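Local coordinates for protein formimidoylglutamase (PDB 3M1R) that hydrolyses N-formimidoyl-L-glutamate to L-glutamate and formamide in histidine degradation, with manganese as its metal cofactor, at residues D177-I191 / Y203-I217. Residues are numbered along the deposited sequence; the frame is centred on the assembly and turned at random.
Sequences DEEIIEGQHLIQLGI and YAKKHNVNIHTMDMI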
loop_
_atom_site.group_PDB
_atom_site.type_symbol
_atom_site.label_atom_id
_atom_site.label_comp_id
_atom_site.label_asym_id
_atom_site.label_seq_id
_atom_site.Cartn_x
_atom_site.Cartn_y
_atom_site.Cartn_z
ATOM N N ASP D 177 -29.297 -7.463 -29.936
ATOM C CA ASP D 177 -30.248 -6.554 -30.570
ATOM C C ASP D 177 -29.948 -6.373 -32.058
ATOM O O ASP D 177 -30.860 -6.350 -32.885
ATOM C CB ASP D 177 -30.269 -5.196 -29.857
ATOM C CG ASP D 177 -31.052 -5.229 -28.542
ATOM O OD1 ASP D 177 -31.793 -6.207 -28.311
ATOM O OD2 ASP D 177 -30.941 -4.266 -27.746
ATOM N N GLU D 178 -28.665 -6.267 -32.395
ATOM C CA GLU D 178 -28.269 -5.950 -33.760
ATOM C C GLU D 178 -28.156 -7.206 -34.623
ATOM O O GLU D 178 -27.895 -7.128 -35.823
ATOM C CB GLU D 178 -26.967 -5.151 -33.757
ATOM C CG GLU D 178 -27.115 -3.797 -33.075
ATOM C CD GLU D 178 -25.802 -3.053 -32.931
ATOM O OE1 GLU D 178 -24.841 -3.390 -33.654
ATOM O OE2 GLU D 178 -25.738 -2.125 -32.093
ATOM N N GLU D 179 -28.361 -8.357 -33.985
ATOM C CA GLU D 179 -28.336 -9.661 -34.645
ATOM C C GLU D 179 -26.965 -10.045 -35.183
ATOM O O GLU D 179 -26.858 -10.763 -36.174
ATOM C CB GLU D 179 -29.370 -9.712 -35.760
ATOM C CG GLU D 179 -30.738 -9.257 -35.326
ATOM C CD GLU D 179 -31.774 -9.505 -36.388
ATOM O OE1 GLU D 179 -32.273 -8.518 -36.968
ATOM O OE2 GLU D 179 -32.074 -10.690 -36.646
ATOM N N ILE D 180 -25.917 -9.575 -34.517
ATOM C CA ILE D 180 -24.560 -9.909 -34.921
ATOM C C ILE D 180 -24.294 -11.374 -34.593
ATOM O O ILE D 180 -23.696 -12.099 -35.383
ATOM C CB ILE D 180 -23.537 -8.975 -34.254
ATOM C CG1 ILE D 180 -23.796 -7.532 -34.703
ATOM C CG2 ILE D 180 -22.111 -9.400 -34.592
ATOM C CD1 ILE D 180 -23.090 -6.469 -33.869
ATOM N N ILE D 181 -24.756 -11.806 -33.426
ATOM C CA ILE D 181 -24.779 -13.222 -33.093
ATOM C C ILE D 181 -26.175 -13.549 -32.625
ATOM O O ILE D 181 -26.970 -12.651 -32.359
ATOM C CB ILE D 181 -23.798 -13.585 -31.969
ATOM C CG1 ILE D 181 -24.197 -12.880 -30.671
ATOM C CG2 ILE D 181 -22.348 -13.306 -32.392
ATOM C CD1 ILE D 181 -23.324 -13.258 -29.474
ATOM N N GLU D 182 -26.482 -14.833 -32.529
ATOM C CA GLU D 182 -27.804 -15.249 -32.081
ATOM C C GLU D 182 -27.751 -15.657 -30.618
ATOM O O GLU D 182 -26.745 -16.184 -30.152
ATOM C CB GLU D 182 -28.342 -16.399 -32.943
ATOM C CG GLU D 182 -29.033 -15.955 -34.225
ATOM C CD GLU D 182 -29.464 -17.129 -35.088
ATOM O OE1 GLU D 182 -29.499 -18.266 -34.571
ATOM O OE2 GLU D 182 -29.765 -16.918 -36.284
ATOM N N GLY D 183 -28.837 -15.405 -29.899
ATOM C CA GLY D 183 -28.915 -15.725 -28.485
ATOM C C GLY D 183 -28.605 -17.172 -28.139
ATOM O O GLY D 183 -27.907 -17.450 -27.156
ATOM N N GLN D 184 -29.110 -18.101 -28.944
ATOM C CA GLN D 184 -28.904 -19.514 -28.641
ATOM C C GLN D 184 -27.501 -20.004 -28.994
ATOM O O GLN D 184 -27.161 -21.151 -28.721
ATOM C CB GLN D 184 -29.958 -20.386 -29.310
ATOM C CG GLN D 184 -29.750 -20.579 -30.795
ATOM C CD GLN D 184 -30.550 -19.605 -31.621
ATOM O OE1 GLN D 184 -30.866 -18.501 -31.169
ATOM N NE2 GLN D 184 -30.896 -20.010 -32.840
ATOM N N HIS D 185 -26.693 -19.139 -29.599
ATOM C CA HIS D 185 -25.298 -19.471 -29.895
ATOM C C HIS D 185 -24.365 -18.867 -28.867
ATOM O O HIS D 185 -23.151 -18.878 -29.049
ATOM C CB HIS D 185 -24.898 -18.948 -31.267
ATOM C CG HIS D 185 -25.788 -19.419 -32.366
ATOM N ND1 HIS D 185 -25.972 -18.705 -33.530
ATOM C CD2 HIS D 185 -26.553 -20.531 -32.476
ATOM C CE1 HIS D 185 -26.810 -19.363 -34.313
ATOM N NE2 HIS D 185 -27.179 -20.471 -33.697
ATOM N N LEU D 186 -24.948 -18.333 -27.800
ATOM C CA LEU D 186 -24.212 -17.680 -26.727
ATOM C C LEU D 186 -24.282 -18.610 -25.539
ATOM O O LEU D 186 -25.377 -18.953 -25.090
ATOM C CB LEU D 186 -24.891 -16.357 -26.357
ATOM C CG LEU D 186 -24.064 -15.166 -25.842
ATOM C CD1 LEU D 186 -24.894 -14.293 -24.924
ATOM C CD2 LEU D 186 -22.807 -15.610 -25.144
ATOM N N ILE D 187 -23.124 -19.038 -25.048
ATOM C CA ILE D 187 -23.057 -19.825 -23.822
ATOM C C ILE D 187 -22.407 -19.001 -22.697
ATOM O O ILE D 187 -21.208 -18.692 -22.744
ATOM C CB ILE D 187 -22.272 -21.128 -24.048
ATOM C CG1 ILE D 187 -22.974 -21.978 -25.095
ATOM C CG2 ILE D 187 -22.159 -21.920 -22.779
ATOM C CD1 ILE D 187 -22.092 -23.037 -25.632
ATOM N N GLN D 188 -23.203 -18.641 -21.690
ATOM C CA GLN D 188 -22.692 -17.866 -20.562
ATOM C C GLN D 188 -22.351 -18.817 -19.443
ATOM O O GLN D 188 -23.213 -19.551 -18.970
ATOM C CB GLN D 188 -23.714 -16.832 -20.079
ATOM C CG GLN D 188 -24.163 -15.855 -21.153
ATOM C CD GLN D 188 -25.026 -14.725 -20.592
ATOM O OE1 GLN D 188 -25.946 -14.956 -19.800
ATOM N NE2 GLN D 188 -24.743 -13.499 -21.021
ATOM N N LEU D 189 -21.093 -18.798 -19.015
ATOM C CA LEU D 189 -20.619 -19.735 -18.008
ATOM C C LEU D 189 -20.189 -18.965 -16.774
ATOM O O LEU D 189 -19.355 -18.064 -16.867
ATOM C CB LEU D 189 -19.439 -20.563 -18.557
ATOM C CG LEU D 189 -19.692 -21.470 -19.769
ATOM C CD1 LEU D 189 -18.377 -21.933 -20.391
ATOM C CD2 LEU D 189 -20.546 -22.680 -19.386
ATOM N N GLY D 190 -20.764 -19.314 -15.626
ATOM C CA GLY D 190 -20.366 -18.728 -14.352
ATOM C C GLY D 190 -21.286 -17.656 -13.808
ATOM O O GLY D 190 -20.922 -16.962 -12.846
ATOM N N ILE D 191 -22.475 -17.514 -14.408
ATOM C CA ILE D 191 -23.424 -16.466 -13.983
ATOM C C ILE D 191 -23.684 -16.628 -12.485
ATOM O O ILE D 191 -24.064 -17.699 -12.021
ATOM C CB ILE D 191 -24.756 -16.524 -14.770
ATOM C CG1 ILE D 191 -24.527 -16.237 -16.265
ATOM C CG2 ILE D 191 -25.757 -15.558 -14.189
ATOM C CD1 ILE D 191 -23.823 -14.911 -16.533
ATOM N N TYR D 203 -34.111 -10.705 -20.024
ATOM C CA TYR D 203 -33.762 -10.318 -21.382
ATOM C C TYR D 203 -32.918 -11.383 -22.077
ATOM O O TYR D 203 -33.029 -11.573 -23.285
ATOM C CB TYR D 203 -33.023 -8.982 -21.398
ATOM C CG TYR D 203 -32.429 -8.669 -22.750
ATOM C CD1 TYR D 203 -33.082 -7.825 -23.641
ATOM C CD2 TYR D 203 -31.221 -9.237 -23.146
ATOM C CE1 TYR D 203 -32.540 -7.543 -24.887
ATOM C CE2 TYR D 203 -30.675 -8.968 -24.388
ATOM C CZ TYR D 203 -31.338 -8.120 -25.253
ATOM O OH TYR D 203 -30.791 -7.844 -26.486
ATOM N N ALA D 204 -32.068 -12.065 -21.311
ATOM C CA ALA D 204 -31.235 -13.130 -21.858
ATOM C C ALA D 204 -32.051 -14.384 -22.132
ATOM O O ALA D 204 -31.723 -15.168 -23.021
ATOM C CB ALA D 204 -30.066 -13.442 -20.918
ATOM N N LYS D 205 -33.115 -14.573 -21.366
ATOM C CA LYS D 205 -33.973 -15.730 -21.565
ATOM C C LYS D 205 -34.855 -15.550 -22.795
ATOM O O LYS D 205 -35.014 -16.467 -23.591
ATOM C CB LYS D 205 -34.809 -16.016 -20.315
ATOM C CG LYS D 205 -33.963 -16.523 -19.150
ATOM C CD LYS D 205 -34.820 -17.113 -18.048
ATOM C CE LYS D 205 -33.962 -17.740 -16.955
ATOM N NZ LYS D 205 -34.810 -18.427 -15.932
ATOM N N LYS D 206 -35.404 -14.355 -22.955
ATOM C CA LYS D 206 -36.224 -14.035 -24.114
ATOM C C LYS D 206 -35.434 -14.407 -25.359
ATOM O O LYS D 206 -35.960 -15.001 -26.308
ATOM C CB LYS D 206 -36.527 -12.534 -24.134
ATOM C CG LYS D 206 -37.879 -12.158 -24.699
ATOM C CD LYS D 206 -38.920 -11.978 -23.590
ATOM C CE LYS D 206 -38.515 -10.884 -22.593
ATOM N NZ LYS D 206 -39.558 -10.617 -21.548
ATOM N N HIS D 207 -34.150 -14.063 -25.326
ATOM C CA HIS D 207 -33.274 -14.211 -26.472
ATOM C C HIS D 207 -32.685 -15.610 -26.580
ATOM O O HIS D 207 -31.863 -15.864 -27.455
ATOM C CB HIS D 207 -32.153 -13.171 -26.405
ATOM C CG HIS D 207 -32.467 -11.902 -27.131
ATOM N ND1 HIS D 207 -33.250 -10.906 -26.587
ATOM C CD2 HIS D 207 -32.109 -11.468 -28.362
ATOM C CE1 HIS D 207 -33.364 -9.913 -27.450
ATOM N NE2 HIS D 207 -32.680 -10.230 -28.536
ATOM N N ASN D 208 -33.101 -16.507 -25.686
ATOM C CA ASN D 208 -32.633 -17.897 -25.694
ATOM C C ASN D 208 -31.130 -18.050 -25.495
ATOM O O ASN D 208 -30.476 -18.848 -26.180
ATOM C CB ASN D 208 -33.059 -18.618 -26.979
ATOM C CG ASN D 208 -34.556 -18.697 -27.122
ATOM O OD1 ASN D 208 -35.232 -19.341 -26.320
ATOM N ND2 ASN D 208 -35.089 -18.032 -28.138
ATOM N N VAL D 209 -30.586 -17.288 -24.554
ATOM C CA VAL D 209 -29.188 -17.449 -24.189
ATOM C C VAL D 209 -29.048 -18.694 -23.310
ATOM O O VAL D 209 -29.920 -18.998 -22.485
ATOM C CB VAL D 209 -28.628 -16.168 -23.502
ATOM C CG1 VAL D 209 -27.248 -16.419 -22.845
ATOM C CG2 VAL D 209 -28.536 -15.044 -24.520
ATOM N N ASN D 210 -27.963 -19.428 -23.515
ATOM C CA ASN D 210 -27.661 -20.594 -22.701
ATOM C C ASN D 210 -26.961 -20.172 -21.422
ATOM O O ASN D 210 -25.769 -19.854 -21.425
ATOM C CB ASN D 210 -26.778 -21.566 -23.472
ATOM C CG ASN D 210 -27.391 -21.979 -24.790
ATOM O OD1 ASN D 210 -28.449 -22.609 -24.831
ATOM N ND2 ASN D 210 -26.731 -21.617 -25.878
ATOM N N ILE D 211 -27.705 -20.193 -20.327
ATOM C CA ILE D 211 -27.183 -19.707 -19.065
ATOM C C ILE D 211 -26.784 -20.845 -18.130
ATOM O O ILE D 211 -27.583 -21.716 -17.820
ATOM C CB ILE D 211 -28.193 -18.791 -18.376
ATOM C CG1 ILE D 211 -28.620 -17.692 -19.344
ATOM C CG2 ILE D 211 -27.587 -18.203 -17.088
ATOM C CD1 ILE D 211 -30.000 -17.133 -19.060
ATOM N N HIS D 212 -25.536 -20.824 -17.686
ATOM C CA HIS D 212 -25.046 -21.801 -16.718
ATOM C C HIS D 212 -24.507 -21.111 -15.470
ATOM O O HIS D 212 -23.394 -20.570 -15.470
ATOM C CB HIS D 212 -23.988 -22.687 -17.370
ATOM C CG HIS D 212 -24.501 -23.402 -18.579
ATOM N ND1 HIS D 212 -24.892 -24.721 -18.552
ATOM C CD2 HIS D 212 -24.749 -22.959 -19.833
ATOM C CE1 HIS D 212 -25.336 -25.067 -19.746
ATOM N NE2 HIS D 212 -25.263 -24.015 -20.542
ATOM N N THR D 213 -25.308 -21.131 -14.409
ATOM C CA THR D 213 -24.934 -20.481 -13.158
ATOM C C THR D 213 -23.770 -21.187 -12.472
ATOM O O THR D 213 -23.366 -22.291 -12.861
ATOM C CB THR D 213 -26.120 -20.409 -12.186
ATOM O OG1 THR D 213 -26.451 -21.730 -11.746
ATOM C CG2 THR D 213 -27.329 -19.795 -12.877
HETATM N N MSE D 214 -23.204 -20.509 -11.483
HETATM C CA MSE D 214 -22.171 -21.070 -10.630
HETATM C C MSE D 214 -22.749 -22.262 -9.891
HETATM O O MSE D 214 -22.037 -23.223 -9.604
HETATM C CB MSE D 214 -21.702 -20.019 -9.614
HETATM C CG MSE D 214 -20.686 -19.024 -10.182
HETATM SE SE MSE D 214 -19.081 -19.877 -10.940
HETATM C CE MSE D 214 -18.611 -21.043 -9.457
ATOM N N ASP D 215 -24.046 -22.195 -9.591
ATOM C CA ASP D 215 -24.715 -23.249 -8.841
ATOM C C ASP D 215 -24.729 -24.520 -9.679
ATOM O O ASP D 215 -24.389 -25.604 -9.192
ATOM C CB ASP D 215 -26.153 -22.836 -8.488
ATOM C CG ASP D 215 -26.582 -23.296 -7.089
ATOM O OD1 ASP D 215 -26.371 -22.527 -6.125
ATOM O OD2 ASP D 215 -27.143 -24.410 -6.952
HETATM N N MSE D 216 -25.122 -24.376 -10.944
HETATM C CA MSE D 216 -25.180 -25.504 -11.876
HETATM C C MSE D 216 -23.788 -26.070 -12.115
HETATM O O MSE D 216 -23.597 -27.285 -12.128
HETATM C CB MSE D 216 -25.798 -25.070 -13.207
HETATM C CG MSE D 216 -27.288 -24.734 -13.129
HETATM SE SE MSE D 216 -27.891 -23.594 -14.597
HETATM C CE MSE D 216 -27.388 -24.755 -16.084
ATOM N N ILE D 217 -22.821 -25.173 -12.295
ATOM C CA ILE D 217 -21.443 -25.550 -12.582
ATOM C C ILE D 217 -20.859 -26.309 -11.397
ATOM O O ILE D 217 -20.093 -27.246 -11.571
ATOM C CB ILE D 217 -20.595 -24.298 -12.904
ATOM C CG1 ILE D 217 -20.967 -23.760 -14.281
ATOM C CG2 ILE D 217 -19.115 -24.598 -12.862
ATOM C CD1 ILE D 217 -20.459 -22.374 -14.541
#
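Tyr203 OH donates a short hydrogen bond to Asp177 OD1, 2.6 Å away, which sits at the ring's edge but is approached from above its own carboxylate plane, with the two flat groups turned 79° apart. The tyrosine ring reaches the aspartate because CG stands anti to the backbone N (chi1 170°), while His207 ND1 lies above one face, offset toward the rim. A phenylalanine here would probably leave the Asp177 carboxylate without this hydrogen-bond donor and freer to turn. Farther along, the Asn210 side-chain amide ties the start of strand 210-213 to the 3-10 turn 183-185 and the first residue of strand 186-191: ND2 donates to Gln184 O at 2.9 Å, from above that carbonyl's plane, and more weakly to Leu186 O, which also accepts from Asn210 N. The ladder continues with Gln188 N to Asn210 O and His212 N to Gln188 O, both 2.9 Å. His212 O then takes Gly190 N at 2.9 Å and, weakly, Ile191 N, marking a beta bulge. Val209 CG1 packs 3.6 Å from CG of the Gln188 side chain, whose OE1 and NE2 are hydrogen-bonded to His156 and Gln151. At the end of the bulge, Ile191 O accepts from Met214 N, and Thr213 OG1 caps the following helix by accepting Met216 N. Strand 186-191, helix 198-206 and strand 210-213 form a beta-alpha-beta crossover, placing 210-213 at the edge of the chain's parallel sheet in the arginase fold, with Ile191 near Asp153 and His155, which bind calcium here and probably manganese in the working enzyme.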